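Local atomic coordinates of nodulation protein S (Bradyrhizobium sp., PDB entry 3OFK), a protein that probably transfers methyl groups from S-adenosylmethionine as an N-methyltransferase in the synthesis of rhizobial nodulation (Nod) factors. Residues 115-120 and 149-154. Sequence-based numbering, arbitrary orientation.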
ATOM      1  N   PHE A 115      -1.915  -9.626  12.024  1.00 46.05           N
ATOM      2  CA  PHE A 115      -2.956  -9.355  11.011  1.00 44.39           C
ATOM      3  C   PHE A 115      -3.079 -10.484   9.985  1.00 44.22           C
ATOM      4  O   PHE A 115      -2.085 -10.960   9.436  1.00 43.02           O
ATOM      5  CB  PHE A 115      -2.661  -8.038  10.286  1.00 41.85           C
ATOM      6  CG  PHE A 115      -2.452  -6.883  11.218  1.00 43.87           C
ATOM      7  CD1 PHE A 115      -3.538  -6.212  11.759  1.00 40.99           C
ATOM      8  CD2 PHE A 115      -1.165  -6.491  11.592  1.00 43.36           C
ATOM      9  CE1 PHE A 115      -3.361  -5.182  12.640  1.00 41.11           C
ATOM     10  CE2 PHE A 115      -0.977  -5.436  12.481  1.00 41.56           C
ATOM     11  CZ  PHE A 115      -2.082  -4.780  13.006  1.00 43.51           C
ATOM     12  N   ASP A 116      -4.305 -10.913   9.717  1.00 45.28           N
ATOM     13  CA  ASP A 116      -4.530 -11.918   8.660  1.00 45.71           C
ATOM     14  C   ASP A 116      -4.583 -11.309   7.238  1.00 43.67           C
ATOM     15  O   ASP A 116      -4.615 -12.045   6.236  1.00 44.05           O
ATOM     16  CB  ASP A 116      -5.757 -12.784   8.956  1.00 49.15           C
ATOM     17  CG  ASP A 116      -7.037 -11.986   9.099  1.00 49.83           C
ATOM     18  OD1 ASP A 116      -6.973 -10.849   9.558  1.00 48.51           O
ATOM     19  OD2 ASP A 116      -8.118 -12.510   8.773  1.00 54.30           O
ATOM     20  N   LEU A 117      -4.605  -9.981   7.142  1.00 40.47           N
ATOM     21  CA  LEU A 117      -4.385  -9.300   5.869  1.00 38.13           C
ATOM     22  C   LEU A 117      -3.554  -8.053   6.108  1.00 37.16           C
ATOM     23  O   LEU A 117      -3.886  -7.252   6.985  1.00 35.52           O
ATOM     24  CB  LEU A 117      -5.690  -8.859   5.214  1.00 38.52           C
ATOM     25  CG  LEU A 117      -5.563  -8.152   3.853  1.00 32.56           C
ATOM     26  CD1 LEU A 117      -4.964  -9.067   2.759  1.00 36.99           C
ATOM     27  CD2 LEU A 117      -6.977  -7.684   3.463  1.00 36.67           C
ATOM     28  N   ILE A 118      -2.489  -7.900   5.322  1.00 36.65           N
ATOM     29  CA  ILE A 118      -1.780  -6.647   5.224  1.00 35.26           C
ATOM     30  C   ILE A 118      -1.799  -6.185   3.787  1.00 34.41           C
ATOM     31  O   ILE A 118      -1.453  -6.934   2.872  1.00 33.07           O
ATOM     32  CB  ILE A 118      -0.338  -6.805   5.670  1.00 35.75           C
ATOM     33  CG1 ILE A 118      -0.304  -7.272   7.122  1.00 34.21           C
ATOM     34  CG2 ILE A 118       0.411  -5.492   5.483  1.00 35.86           C
ATOM     35  CD1 ILE A 118       1.111  -7.579   7.631  1.00 38.04           C
ATOM     36  N   VAL A 119      -2.287  -4.975   3.577  1.00 33.30           N
ATOM     37  CA  VAL A 119      -2.293  -4.385   2.247  1.00 34.30           C
ATOM     38  C   VAL A 119      -1.177  -3.306   2.262  1.00 34.09           C
ATOM     39  O   VAL A 119      -1.093  -2.477   3.174  1.00 33.90           O
ATOM     40  CB  VAL A 119      -3.682  -3.804   1.845  1.00 34.41           C
ATOM     41  CG1 VAL A 119      -3.631  -3.229   0.441  1.00 33.41           C
ATOM     42  CG2 VAL A 119      -4.837  -4.885   1.982  1.00 32.28           C
ATOM     43  N   VAL A 120      -0.299  -3.379   1.267  1.00 34.08           N
ATOM     44  CA  VAL A 120       0.849  -2.494   1.110  1.00 33.20           C
ATOM     45  C   VAL A 120       0.968  -2.195  -0.358  1.00 33.37           C
ATOM     46  O   VAL A 120       1.604  -2.924  -1.143  1.00 35.99           O
ATOM     47  CB  VAL A 120       2.117  -3.095   1.746  1.00 33.83           C
ATOM     48  CG1 VAL A 120       2.410  -4.498   1.213  1.00 34.28           C
ATOM     49  CG2 VAL A 120       3.320  -2.185   1.548  1.00 31.84           C
ATOM     50  N   HIS A 149      -2.417 -13.411   4.767  1.00 47.18           N
ATOM     51  CA  HIS A 149      -1.897 -13.010   3.460  1.00 45.29           C
ATOM     52  C   HIS A 149      -1.429 -11.575   3.450  1.00 42.01           C
ATOM     53  O   HIS A 149      -1.939 -10.738   4.209  1.00 41.56           O
ATOM     54  CB  HIS A 149      -2.940 -13.175   2.354  1.00 46.07           C
ATOM     55  CG  HIS A 149      -3.348 -14.597   2.130  1.00 48.09           C
ATOM     56  ND1 HIS A 149      -4.254 -15.241   2.943  1.00 48.07           N
ATOM     57  CD2 HIS A 149      -2.950 -15.505   1.210  1.00 51.48           C
ATOM     58  CE1 HIS A 149      -4.419 -16.481   2.514  1.00 55.13           C
ATOM     59  NE2 HIS A 149      -3.633 -16.669   1.468  1.00 55.37           N
ATOM     60  N   LEU A 150      -0.479 -11.306   2.560  1.00 40.60           N
ATOM     61  CA  LEU A 150       0.018  -9.964   2.334  1.00 39.10           C
ATOM     62  C   LEU A 150      -0.259  -9.656   0.873  1.00 39.42           C
ATOM     63  O   LEU A 150       0.057 -10.459   0.008  1.00 40.46           O
ATOM     64  CB  LEU A 150       1.511  -9.897   2.667  1.00 38.61           C
ATOM     65  CG  LEU A 150       2.221  -8.540   2.511  1.00 37.50           C
ATOM     66  CD1 LEU A 150       3.357  -8.384   3.562  1.00 32.70           C
ATOM     67  CD2 LEU A 150       2.746  -8.358   1.067  1.00 36.15           C
ATOM     68  N   VAL A 151      -0.934  -8.548   0.622  1.00 39.08           N
ATOM     69  CA  VAL A 151      -1.273  -8.116  -0.727  1.00 40.16           C
ATOM     70  C   VAL A 151      -0.434  -6.904  -1.025  1.00 39.05           C
ATOM     71  O   VAL A 151      -0.607  -5.880  -0.384  1.00 39.94           O
ATOM     72  CB  VAL A 151      -2.770  -7.768  -0.873  1.00 40.40           C
ATOM     73  CG1 VAL A 151      -3.009  -6.991  -2.160  1.00 39.26           C
ATOM     74  CG2 VAL A 151      -3.577  -9.016  -0.871  1.00 41.70           C
ATOM     75  N   PHE A 152       0.486  -7.044  -1.982  1.00 39.60           N
ATOM     76  CA  PHE A 152       1.439  -6.010  -2.320  1.00 39.47           C
ATOM     77  C   PHE A 152       1.160  -5.520  -3.707  1.00 39.66           C
ATOM     78  O   PHE A 152       0.796  -6.297  -4.594  1.00 40.38           O
ATOM     79  CB  PHE A 152       2.860  -6.576  -2.268  1.00 40.61           C
ATOM     80  CG  PHE A 152       3.888  -5.718  -2.971  1.00 44.38           C
ATOM     81  CD1 PHE A 152       4.382  -4.537  -2.377  1.00 36.60           C
ATOM     82  CD2 PHE A 152       4.355  -6.085  -4.238  1.00 42.72           C
ATOM     83  CE1 PHE A 152       5.347  -3.769  -3.025  1.00 33.96           C
ATOM     84  CE2 PHE A 152       5.309  -5.310  -4.902  1.00 41.37           C
ATOM     85  CZ  PHE A 152       5.800  -4.137  -4.291  1.00 38.77           C
ATOM     86  N   GLY A 153       1.317  -4.224  -3.911  1.00 38.24           N
ATOM     87  CA  GLY A 153       1.232  -3.692  -5.265  1.00 39.44           C
ATOM     88  C   GLY A 153       2.214  -2.567  -5.440  1.00 38.80           C
ATOM     89  O   GLY A 153       2.461  -1.838  -4.497  1.00 37.17           O
ATOM     90  N   SER A 154       2.754  -2.412  -6.642  1.00 37.94           N
ATOM     91  CA  SER A 154       3.646  -1.310  -6.907  1.00 38.57           C
ATOM     92  C   SER A 154       3.842  -1.062  -8.413  1.00 40.40           C
ATOM     93  O   SER A 154       3.770  -1.982  -9.230  1.00 40.92           O
ATOM     94  CB  SER A 154       4.986  -1.574  -6.229  1.00 37.78           C
ATOM     95  OG  SER A 154       5.976  -0.585  -6.526  1.00 40.84           O
TER
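Leu-117 to Val-120 pair in parallel with His-149 to Phe-152, the axes of the two short segments approaching to 4.8 Å and inclined by 10°. Five backbone hydrogen bonds join them, from His-149 N to Asp-116 O at the start to Gly-153 N to Val-120 O at the end. The shortest, Val-151 N to Ile-118 O at 2.8 Å, is also the straightest at 170°, whereas His-149 N sits well above the carbonyl plane of Asp-116, where the first strand turns a corner. The carboxylate of Asp-116 accepts hydrogen bonds from Ser-53 N and Asn-54 N of strand 52-58, the neighbour on the other side.

On one face, with His-149 at its partly exposed start, Leu-117 CD1 meets Val-151 CG2 at 3.9 Å. Helix 33-46 packs over this side, Leu-42 touching both Val-119 and Val-151, and the Val-119 side chain lies about 6 Å from the bound S-adenosyl-L-homocysteine. On the other, Val-120 CG1, placed between its backbone N and carbonyl carbon (chi1 54°), touches Leu-150 CD2 at 3.9 Å and Phe-152 CB at 4.1 Å. Phe-152 CG is anti to the backbone N, which brings CD1 to 3.4 Å from Val-120 O; Leu-150 and Phe-152 also contact helix 169-179.

In these adjacent central strands of the Rossmann-like methyltransferase sheet, linked through helix 130-142, main-chain bonding fixes the register while the side-chain contacts are apolar.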